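Local coordinates for putative acetylornithine deacetylase (Sulfolobus tokodaii, PDB 3VPC), which probably catalyses the ATP-dependent ligation of glutamate to the C-terminal glutamate of the carrier protein LysW, a step in arginine biosynthesis, at residues S104-S109 and A163-E168; R135-I140 and N197-N202. All coordinates share one frame; numbering follows the deposited sequence.

Interaction 1 (S104-S109 and A163-E168); sequences SIIALS and AHIVQE. With ADP (adenosine-5'-diphosphate), chain E.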
ATOM      1  N   SER A 104       6.989  22.332 -16.330  1.00 15.18           N
ATOM      2  CA  SER A 104       6.248  21.385 -15.493  1.00 14.66           C
ATOM      3  C   SER A 104       4.829  21.794 -15.250  1.00 14.78           C
ATOM      4  O   SER A 104       4.534  22.977 -15.134  1.00 15.30           O
ATOM      5  CB  SER A 104       6.915  21.203 -14.130  1.00 14.50           C
ATOM      6  OG  SER A 104       8.207  20.675 -14.272  1.00 12.63           O
ATOM      7  N   ILE A 105       3.970  20.785 -15.133  1.00 15.22           N
ATOM      8  CA  ILE A 105       2.575  20.970 -14.775  1.00 15.70           C
ATOM      9  C   ILE A 105       2.291  19.957 -13.674  1.00 14.91           C
ATOM     10  O   ILE A 105       2.613  18.779 -13.804  1.00 14.41           O
ATOM     11  CB  ILE A 105       1.599  20.745 -15.986  1.00 15.94           C
ATOM     12  CG1 ILE A 105       1.902  21.693 -17.156  1.00 15.93           C
ATOM     13  CG2 ILE A 105       0.153  20.956 -15.538  1.00 16.67           C
ATOM     14  CD1 ILE A 105       1.181  21.258 -18.477  1.00 16.85           C
ATOM     15  N   ILE A 106       1.704  20.431 -12.580  1.00 13.56           N
ATOM     16  CA  ILE A 106       1.348  19.584 -11.464  1.00 13.86           C
ATOM     17  C   ILE A 106      -0.108  19.109 -11.590  1.00 14.06           C
ATOM     18  O   ILE A 106      -1.015  19.925 -11.774  1.00 15.81           O
ATOM     19  CB  ILE A 106       1.496  20.358 -10.132  1.00 13.70           C
ATOM     20  CG1 ILE A 106       2.933  20.892  -9.947  1.00 15.47           C
ATOM     21  CG2 ILE A 106       1.044  19.510  -8.953  1.00 14.56           C
ATOM     22  CD1 ILE A 106       4.056  19.982 -10.485  1.00 17.28           C
ATOM     23  N   ALA A 107      -0.338  17.817 -11.442  1.00 13.67           N
ATOM     24  CA  ALA A 107      -1.717  17.284 -11.467  1.00 14.61           C
ATOM     25  C   ALA A 107      -1.963  16.449 -10.235  1.00 14.49           C
ATOM     26  O   ALA A 107      -1.157  15.574  -9.898  1.00 14.20           O
ATOM     27  CB  ALA A 107      -1.939  16.436 -12.726  1.00 14.06           C
ATOM     28  N   LEU A 108      -3.099  16.681  -9.572  1.00 14.39           N
ATOM     29  CA  LEU A 108      -3.319  16.069  -8.263  1.00 14.04           C
ATOM     30  C   LEU A 108      -4.448  15.040  -8.195  1.00 15.63           C
ATOM     31  O   LEU A 108      -4.949  14.717  -7.101  1.00 15.50           O
ATOM     32  CB  LEU A 108      -3.485  17.174  -7.189  1.00 13.95           C
ATOM     33  CG  LEU A 108      -2.370  18.214  -7.151  1.00 13.80           C
ATOM     34  CD1 LEU A 108      -2.712  19.440  -6.265  1.00 15.97           C
ATOM     35  CD2 LEU A 108      -1.068  17.535  -6.686  1.00 12.86           C
ATOM     36  N   SER A 109      -4.824  14.514  -9.362  1.00 14.89           N
ATOM     37  CA  SER A 109      -5.818  13.452  -9.479  1.00 16.13           C
ATOM     38  C   SER A 109      -5.647  12.834 -10.840  1.00 15.97           C
ATOM     39  O   SER A 109      -5.039  13.447 -11.718  1.00 16.47           O
ATOM     40  CB  SER A 109      -7.241  14.001  -9.393  1.00 14.90           C
ATOM     41  OG  SER A 109      -7.513  14.813 -10.524  1.00 17.72           O
ATOM     42  N   ALA A 163       0.419  12.340  -6.764  1.00 22.09           N
ATOM     43  CA  ALA A 163       0.646  13.606  -7.439  1.00 18.87           C
ATOM     44  C   ALA A 163       1.599  13.388  -8.635  1.00 17.01           C
ATOM     45  O   ALA A 163       2.607  12.682  -8.520  1.00 15.65           O
ATOM     46  CB  ALA A 163       1.224  14.650  -6.440  1.00 18.87           C
ATOM     47  N   HIS A 164       1.249  13.999  -9.764  1.00 15.20           N
ATOM     48  CA  HIS A 164       1.988  13.897 -11.013  1.00 14.92           C
ATOM     49  C   HIS A 164       2.738  15.182 -11.296  1.00 13.87           C
ATOM     50  O   HIS A 164       2.167  16.284 -11.215  1.00 14.73           O
ATOM     51  CB  HIS A 164       1.015  13.654 -12.186  1.00 14.49           C
ATOM     52  CG  HIS A 164       0.225  12.388 -12.061  1.00 13.92           C
ATOM     53  ND1 HIS A 164       0.402  11.313 -12.903  1.00 13.30           N
ATOM     54  CD2 HIS A 164      -0.758  12.032 -11.203  1.00 14.80           C
ATOM     55  CE1 HIS A 164      -0.427  10.345 -12.562  1.00 15.51           C
ATOM     56  NE2 HIS A 164      -1.144  10.756 -11.534  1.00 16.66           N
ATOM     57  N   ILE A 165       4.013  15.049 -11.640  1.00 12.90           N
ATOM     58  CA  ILE A 165       4.758  16.165 -12.217  1.00 12.56           C
ATOM     59  C   ILE A 165       4.921  15.865 -13.715  1.00 12.61           C
ATOM     60  O   ILE A 165       5.633  14.949 -14.098  1.00 12.71           O
ATOM     61  CB  ILE A 165       6.174  16.358 -11.580  1.00 11.40           C
ATOM     62  CG1 ILE A 165       6.079  16.486 -10.049  1.00 12.08           C
ATOM     63  CG2 ILE A 165       6.817  17.594 -12.176  1.00 12.34           C
ATOM     64  CD1 ILE A 165       7.436  16.593  -9.331  1.00 10.49           C
ATOM     65  N   VAL A 166       4.220  16.636 -14.535  1.00 12.64           N
ATOM     66  CA  VAL A 166       4.142  16.385 -15.969  1.00 14.04           C
ATOM     67  C   VAL A 166       5.049  17.390 -16.673  1.00 14.11           C
ATOM     68  O   VAL A 166       4.803  18.591 -16.649  1.00 13.90           O
ATOM     69  CB  VAL A 166       2.668  16.504 -16.445  1.00 14.04           C
ATOM     70  CG1 VAL A 166       2.552  16.267 -17.958  1.00 15.28           C
ATOM     71  CG2 VAL A 166       1.791  15.534 -15.672  1.00 14.38           C
ATOM     72  N   GLN A 167       6.099  16.875 -17.310  1.00 14.47           N
ATOM     73  CA  GLN A 167       7.189  17.697 -17.818  1.00 14.52           C
ATOM     74  C   GLN A 167       7.484  17.507 -19.295  1.00 14.42           C
ATOM     75  O   GLN A 167       7.199  16.438 -19.880  1.00 14.00           O
ATOM     76  CB  GLN A 167       8.481  17.342 -17.074  1.00 14.71           C
ATOM     77  CG  GLN A 167       8.395  17.473 -15.588  1.00 13.91           C
ATOM     78  CD  GLN A 167       9.739  17.406 -14.934  1.00 14.26           C
ATOM     79  OE1 GLN A 167      10.574  16.566 -15.288  1.00 13.05           O
ATOM     80  NE2 GLN A 167       9.970  18.296 -13.969  1.00 11.65           N
ATOM     81  N   GLU A 168       8.060  18.545 -19.883  1.00 14.20           N
ATOM     82  CA  GLU A 168       8.713  18.424 -21.166  1.00 15.51           C
ATOM     83  C   GLU A 168       9.713  17.281 -21.067  1.00 16.24           C
ATOM     84  O   GLU A 168      10.296  17.045 -20.004  1.00 16.27           O
ATOM     85  CB  GLU A 168       9.446  19.714 -21.533  1.00 15.42           C
ATOM     86  CG  GLU A 168      10.688  20.031 -20.644  1.00 16.02           C
ATOM     87  CD  GLU A 168      11.404  21.280 -21.095  1.00 17.65           C
ATOM     88  OE1 GLU A 168      11.716  21.385 -22.308  1.00 19.69           O
ATOM     89  OE2 GLU A 168      11.657  22.152 -20.250  1.00 15.84           O
TER
HETATM   90  PB  ADP E 500      14.540  10.197  -9.119  1.00 38.43           P
HETATM   91  O1B ADP E 500      14.430  11.234  -8.005  1.00 35.39           O
HETATM   92  O2B ADP E 500      15.974   9.805  -9.472  1.00 36.98           O
HETATM   93  O3B ADP E 500      13.711   8.972  -8.824  1.00 36.02           O
HETATM   94  PA  ADP E 500      14.598  11.961 -11.432  1.00 26.12           P
HETATM   95  O1A ADP E 500      13.745  13.168 -11.795  1.00 22.80           O
HETATM   96  O2A ADP E 500      16.041  12.175 -10.943  1.00 29.00           O
HETATM   97  O3A ADP E 500      13.883  10.917 -10.442  1.00 30.13           O
HETATM   98  O5' ADP E 500      14.798  11.238 -12.839  1.00 23.64           O
HETATM   99  C5' ADP E 500      15.506  10.029 -13.021  1.00 24.19           C
HETATM  100  C4' ADP E 500      16.115  10.116 -14.413  1.00 23.95           C
HETATM  101  O4' ADP E 500      15.136  10.339 -15.427  1.00 21.37           O
HETATM  102  C3' ADP E 500      17.036  11.318 -14.516  1.00 25.54           C
HETATM  103  O3' ADP E 500      18.329  10.871 -14.173  1.00 28.20           O
HETATM  104  C2' ADP E 500      17.012  11.699 -15.961  1.00 26.21           C
HETATM  105  O2' ADP E 500      17.858  10.781 -16.680  1.00 27.58           O
HETATM  106  C1' ADP E 500      15.602  11.315 -16.358  1.00 22.51           C
HETATM  107  N9  ADP E 500      14.648  12.446 -16.384  1.00 19.54           N
HETATM  108  C8  ADP E 500      13.882  12.875 -15.351  1.00 19.88           C
HETATM  109  N7  ADP E 500      13.095  13.901 -15.745  1.00 17.96           N
HETATM  110  C5  ADP E 500      13.355  14.137 -17.047  1.00 18.50           C
HETATM  111  C6  ADP E 500      12.857  15.078 -18.079  1.00 18.67           C
HETATM  112  N6  ADP E 500      11.911  15.992 -17.766  1.00 17.34           N
HETATM  113  N1  ADP E 500      13.372  14.994 -19.334  1.00 20.12           N
HETATM  114  C2  ADP E 500      14.318  14.068 -19.638  1.00 20.79           C
HETATM  115  N3  ADP E 500      14.813  13.175 -18.756  1.00 21.28           N
HETATM  116  C4  ADP E 500      14.366  13.156 -17.467  1.00 20.42           C
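Gln167 and Ser104 face each other at one end of a short antiparallel pairing, and the glutamine shows how a strand residue can serve sheet and ligand at once. Its CB lies 3.8 Å from N6 of ADP. CG, turned beside the backbone N and anti to the carbonyl carbon (chi1 -56°), passes Ser104 OG at 3.5 Å, and from there the chain runs extended to an amide whose two ends part. NE2 donates to Ser104 OG over 3.0 Å, the hydroxyl lying 22° out of the amide plane; that OG is also bonded to Pro102 O. OE1 takes the adenine amino group, ADP N6, at 2.9 Å, and Lys127 NZ as a second donor. The carbonyl O of Glu168 accepts from N6 as well.

Beyond this pair, Ile105 with Val166 and Ala107 with His164 exchange two backbone hydrogen bonds each. Beside Ser104 and Gln167, Ile106 and Ile165 run side by side, CD1 of the former 4.0 Å from CG2 of the latter, on the face covered by helix 87-97. Were Gln167 cut back to an alanine here, Ser104 OG would probably lose its amide donor and ADP N6 one of its two acceptors. Held at both ends, OE1 by ADP N6 and Lys127 NZ and NE2 by Ser104 OG, the amide is probably kept from turning over and presents its oxygen to the exocyclic amine, consistent with recognition of adenine by this ATP-grasp domain.

Interaction 2 (R135-I140 and N197-N202); sequences RLVSLI and NEWRAN. With ADP (adenosine-5'-diphosphate), chain E.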
ATOM      1  N   ARG A 135      12.719   5.475 -10.081  1.00 33.25           N
ATOM      2  CA  ARG A 135      11.468   4.760  -9.944  1.00 31.97           C
ATOM      3  C   ARG A 135      10.304   5.682 -10.225  1.00 29.75           C
ATOM      4  O   ARG A 135      10.218   6.830  -9.732  1.00 30.05           O
ATOM      5  CB  ARG A 135      11.280   4.099  -8.575  1.00 32.85           C
ATOM      6  CG  ARG A 135      11.348   2.594  -8.575  1.00 35.20           C
ATOM      7  CD  ARG A 135      12.728   2.132  -8.134  1.00 40.38           C
ATOM      8  NE  ARG A 135      12.641   1.150  -7.060  1.00 43.02           N
ATOM      9  CZ  ARG A 135      12.583  -0.165  -7.249  1.00 45.21           C
ATOM     10  NH1 ARG A 135      12.607  -0.672  -8.480  1.00 46.45           N
ATOM     11  NH2 ARG A 135      12.501  -0.976  -6.206  1.00 45.63           N
ATOM     12  N   LEU A 136       9.427   5.142 -11.049  1.00 26.76           N
ATOM     13  CA  LEU A 136       8.159   5.741 -11.367  1.00 24.11           C
ATOM     14  C   LEU A 136       8.322   6.976 -12.252  1.00 22.27           C
ATOM     15  O   LEU A 136       7.363   7.704 -12.480  1.00 21.76           O
ATOM     16  CB  LEU A 136       7.344   5.995 -10.082  1.00 23.67           C
ATOM     17  CG  LEU A 136       7.069   4.771  -9.162  1.00 23.46           C
ATOM     18  CD1 LEU A 136       6.020   5.087  -8.088  1.00 24.58           C
ATOM     19  CD2 LEU A 136       6.652   3.525  -9.937  1.00 23.59           C
ATOM     20  N   VAL A 137       9.527   7.192 -12.777  1.00 20.20           N
ATOM     21  CA  VAL A 137       9.688   8.197 -13.820  1.00 19.20           C
ATOM     22  C   VAL A 137       9.251   7.553 -15.148  1.00 18.24           C
ATOM     23  O   VAL A 137       9.866   6.592 -15.579  1.00 18.06           O
ATOM     24  CB  VAL A 137      11.130   8.736 -13.933  1.00 18.94           C
ATOM     25  CG1 VAL A 137      11.143   9.880 -14.910  1.00 17.30           C
ATOM     26  CG2 VAL A 137      11.638   9.229 -12.562  1.00 21.94           C
ATOM     27  N   SER A 138       8.185   8.065 -15.765  1.00 16.93           N
ATOM     28  CA  SER A 138       7.600   7.460 -16.970  1.00 16.10           C
ATOM     29  C   SER A 138       7.732   8.355 -18.196  1.00 16.16           C
ATOM     30  O   SER A 138       7.387   9.535 -18.149  1.00 15.66           O
ATOM     31  CB  SER A 138       6.118   7.111 -16.734  1.00 16.62           C
ATOM     32  OG  SER A 138       5.962   6.141 -15.706  1.00 16.52           O
ATOM     33  N   LEU A 139       8.233   7.785 -19.295  1.00 15.74           N
ATOM     34  CA  LEU A 139       8.295   8.463 -20.584  1.00 15.80           C
ATOM     35  C   LEU A 139       7.069   8.075 -21.398  1.00 15.57           C
ATOM     36  O   LEU A 139       6.926   6.925 -21.822  1.00 15.89           O
ATOM     37  CB  LEU A 139       9.572   8.101 -21.352  1.00 15.53           C
ATOM     38  CG  LEU A 139       9.754   8.613 -22.795  1.00 16.41           C
ATOM     39  CD1 LEU A 139       9.605  10.129 -22.887  1.00 14.77           C
ATOM     40  CD2 LEU A 139      11.117   8.158 -23.340  1.00 20.72           C
ATOM     41  N   ILE A 140       6.190   9.046 -21.595  1.00 15.02           N
ATOM     42  CA  ILE A 140       4.876   8.790 -22.156  1.00 13.93           C
ATOM     43  C   ILE A 140       4.794   9.328 -23.584  1.00 14.35           C
ATOM     44  O   ILE A 140       5.056  10.499 -23.825  1.00 14.24           O
ATOM     45  CB  ILE A 140       3.784   9.395 -21.246  1.00 14.93           C
ATOM     46  CG1 ILE A 140       3.868   8.755 -19.845  1.00 12.89           C
ATOM     47  CG2 ILE A 140       2.362   9.220 -21.885  1.00 12.59           C
ATOM     48  CD1 ILE A 140       2.929   9.356 -18.766  1.00 13.91           C
ATOM     49  N   ASN A 197      20.076   1.178 -23.762  1.00 49.33           N
ATOM     50  CA  ASN A 197      18.667   0.760 -23.765  1.00 50.08           C
ATOM     51  C   ASN A 197      17.780   1.504 -22.760  1.00 50.26           C
ATOM     52  O   ASN A 197      16.867   0.914 -22.157  1.00 50.36           O
ATOM     53  CB  ASN A 197      18.570  -0.751 -23.528  1.00 50.39           C
ATOM     54  CG  ASN A 197      17.383  -1.374 -24.232  1.00 51.51           C
ATOM     55  OD1 ASN A 197      16.367  -1.690 -23.607  1.00 52.33           O
ATOM     56  ND2 ASN A 197      17.501  -1.543 -25.548  1.00 52.38           N
ATOM     57  N   GLU A 198      18.033   2.799 -22.589  1.00 50.33           N
ATOM     58  CA  GLU A 198      17.367   3.553 -21.526  1.00 50.53           C
ATOM     59  C   GLU A 198      16.948   4.982 -21.886  1.00 50.33           C
ATOM     60  O   GLU A 198      17.335   5.516 -22.928  1.00 50.22           O
ATOM     61  CB  GLU A 198      18.241   3.560 -20.261  1.00 50.44           C
ATOM     62  CG  GLU A 198      17.904   2.460 -19.251  1.00 50.39           C
ATOM     63  CD  GLU A 198      16.661   2.763 -18.411  1.00 51.53           C
ATOM     64  OE1 GLU A 198      16.408   2.015 -17.436  1.00 51.27           O
ATOM     65  OE2 GLU A 198      15.928   3.733 -18.720  1.00 51.07           O
ATOM     66  N   TRP A 199      16.144   5.570 -21.004  1.00 50.65           N
ATOM     67  CA  TRP A 199      15.834   7.001 -21.020  1.00 50.89           C
ATOM     68  C   TRP A 199      16.257   7.666 -19.690  1.00 51.20           C
ATOM     69  O   TRP A 199      16.155   8.882 -19.528  1.00 51.45           O
ATOM     70  CB  TRP A 199      14.337   7.235 -21.325  1.00 50.77           C
ATOM     71  CG  TRP A 199      13.404   7.019 -20.155  1.00 49.86           C
ATOM     72  CD1 TRP A 199      12.903   7.978 -19.308  1.00 50.27           C
ATOM     73  CD2 TRP A 199      12.857   5.771 -19.710  1.00 48.91           C
ATOM     74  NE1 TRP A 199      12.083   7.397 -18.365  1.00 48.71           N
ATOM     75  CE2 TRP A 199      12.044   6.044 -18.585  1.00 49.05           C
ATOM     76  CE3 TRP A 199      12.980   4.446 -20.147  1.00 48.63           C
ATOM     77  CZ2 TRP A 199      11.362   5.031 -17.886  1.00 49.27           C
ATOM     78  CZ3 TRP A 199      12.291   3.438 -19.454  1.00 48.58           C
ATOM     79  CH2 TRP A 199      11.498   3.737 -18.339  1.00 49.25           C
ATOM     80  N   ARG A 200      16.715   6.852 -18.738  1.00 51.56           N
ATOM     81  CA  ARG A 200      17.163   7.334 -17.430  1.00 51.62           C
ATOM     82  C   ARG A 200      18.655   7.049 -17.248  1.00 52.40           C
ATOM     83  O   ARG A 200      19.196   6.131 -17.868  1.00 52.04           O
ATOM     84  CB  ARG A 200      16.370   6.668 -16.306  1.00 51.19           C
ATOM     85  CG  ARG A 200      14.872   6.898 -16.356  1.00 49.63           C
ATOM     86  CD  ARG A 200      14.137   5.924 -15.452  1.00 47.51           C
ATOM     87  NE  ARG A 200      14.316   4.535 -15.863  1.00 46.67           N
ATOM     88  CZ  ARG A 200      13.808   3.484 -15.222  1.00 47.37           C
ATOM     89  NH1 ARG A 200      13.068   3.651 -14.133  1.00 47.36           N
ATOM     90  NH2 ARG A 200      14.035   2.256 -15.677  1.00 47.67           N
ATOM     91  N   ALA A 201      19.309   7.829 -16.387  1.00 53.37           N
ATOM     92  CA  ALA A 201      20.750   7.686 -16.169  1.00 54.28           C
ATOM     93  C   ALA A 201      21.155   7.252 -14.749  1.00 54.95           C
ATOM     94  O   ALA A 201      22.352   7.205 -14.435  1.00 55.06           O
ATOM     95  CB  ALA A 201      21.480   8.963 -16.582  1.00 54.21           C
ATOM     96  N   ASN A 202      20.172   6.912 -13.907  1.00 55.80           N
ATOM     97  CA  ASN A 202      20.435   6.474 -12.517  1.00 56.52           C
ATOM     98  C   ASN A 202      21.536   5.395 -12.337  1.00 57.19           C
ATOM     99  O   ASN A 202      22.557   5.700 -11.716  1.00 57.44           O
ATOM    100  CB  ASN A 202      19.144   6.117 -11.771  1.00 56.34           C
ATOM    101  CG  ASN A 202      18.186   7.286 -11.686  1.00 56.04           C
ATOM    102  OD1 ASN A 202      17.314   7.437 -12.536  1.00 55.58           O
ATOM    103  ND2 ASN A 202      18.359   8.132 -10.673  1.00 54.67           N
TER
HETATM  104  PB  ADP E 500      14.540  10.197  -9.119  1.00 38.43           P
HETATM  105  O1B ADP E 500      14.430  11.234  -8.005  1.00 35.39           O
HETATM  106  O2B ADP E 500      15.974   9.805  -9.472  1.00 36.98           O
HETATM  107  O3B ADP E 500      13.711   8.972  -8.824  1.00 36.02           O
HETATM  108  PA  ADP E 500      14.598  11.961 -11.432  1.00 26.12           P
HETATM  109  O1A ADP E 500      13.745  13.168 -11.795  1.00 22.80           O
HETATM  110  O2A ADP E 500      16.041  12.175 -10.943  1.00 29.00           O
HETATM  111  O3A ADP E 500      13.883  10.917 -10.442  1.00 30.13           O
HETATM  112  O5' ADP E 500      14.798  11.238 -12.839  1.00 23.64           O
HETATM  113  C5' ADP E 500      15.506  10.029 -13.021  1.00 24.19           C
HETATM  114  C4' ADP E 500      16.115  10.116 -14.413  1.00 23.95           C
HETATM  115  O4' ADP E 500      15.136  10.339 -15.427  1.00 21.37           O
HETATM  116  C3' ADP E 500      17.036  11.318 -14.516  1.00 25.54           C
HETATM  117  O3' ADP E 500      18.329  10.871 -14.173  1.00 28.20           O
HETATM  118  C2' ADP E 500      17.012  11.699 -15.961  1.00 26.21           C
HETATM  119  O2' ADP E 500      17.858  10.781 -16.680  1.00 27.58           O
HETATM  120  C1' ADP E 500      15.602  11.315 -16.358  1.00 22.51           C
HETATM  121  N9  ADP E 500      14.648  12.446 -16.384  1.00 19.54           N
HETATM  122  C8  ADP E 500      13.882  12.875 -15.351  1.00 19.88           C
HETATM  123  N7  ADP E 500      13.095  13.901 -15.745  1.00 17.96           N
HETATM  124  C5  ADP E 500      13.355  14.137 -17.047  1.00 18.50           C
HETATM  125  C6  ADP E 500      12.857  15.078 -18.079  1.00 18.67           C
HETATM  126  N6  ADP E 500      11.911  15.992 -17.766  1.00 17.34           N
HETATM  127  N1  ADP E 500      13.372  14.994 -19.334  1.00 20.12           N
HETATM  128  C2  ADP E 500      14.318  14.068 -19.638  1.00 20.79           C
HETATM  129  N3  ADP E 500      14.813  13.175 -18.756  1.00 21.28           N
HETATM  130  C4  ADP E 500      14.366  13.156 -17.467  1.00 20.42           C
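The indole of Trp199 is sandwiched: Leu139 CB lies over one face, 4.0 Å from the centroid of the five-membered ring and 12° off its normal, while Glu198 OE2 and Arg200 CG sit toward the rim of the opposite face. At the edge, in the ring plane, Val137 O comes within 3.2 Å of CZ2. NE1 is buried without a polar partner, so shape rather than hydrogen bonding seats the ring against 135-140. Leu139 CD2 reaches Trp199 CB at 3.9 Å as the two side chains run antiparallel alongside each other.

The guanidinium of Arg200 has Trp199 CH2 over one face and the Glu198 carboxylate at its edge. NH2 donates to the syn lone pair of Glu198 OE1 at 3.0 Å, completing a salt bridge, while OE2 accepts from the backbone N of Trp199 on its anti side and from that of Arg200 from above the carboxylate plane. A bend at chi3 (-63°) carries the guanidinium round to this carboxylate, and NH1 goes on to Gly134 O and to Glu151 of a neighbouring subunit.

Val137 CG2 lies 3.5 Å from ADP O3A. Arg200 CG is 3.6 Å from ADP O4'. Asn202 ND2 donates to ADP O2B over 3.2 Å, so both segments touch the nucleotide. Strand 138-140 is one of the two outer strands of its sheet within the chain, next to strand 124-127 and against helix 143-154; the loop between strands 185-193 and 209-211 meets it here, with Phe144 of the same neighbouring subunit touching both Leu139 and Trp199.

How the interactions relate
Followed from the N terminus, the chain lays down strand 104-107 first, passes through helix 110-120 and strand 124-127, and reaches 135-140, the first half of interaction 2, before interaction 1 is closed. Helix 143-154 then leads to 163-168, which closes interaction 1 across 53 intervening residues; strands 175-182 and 185-193 follow, and 197-202 closes interaction 2. The two loops therefore cross rather than nest. Strands 104-107 and 138-140 are the outer strands of one four-stranded sheet, and interaction 2 links that sheet to a loop of the five-stranded one. The contact centres lie about 16 Å apart and the nearest atoms about 7 Å, so the two do not touch, yet both reach ADP, interaction 1 at the adenine, interaction 2 along the ribose and phosphates.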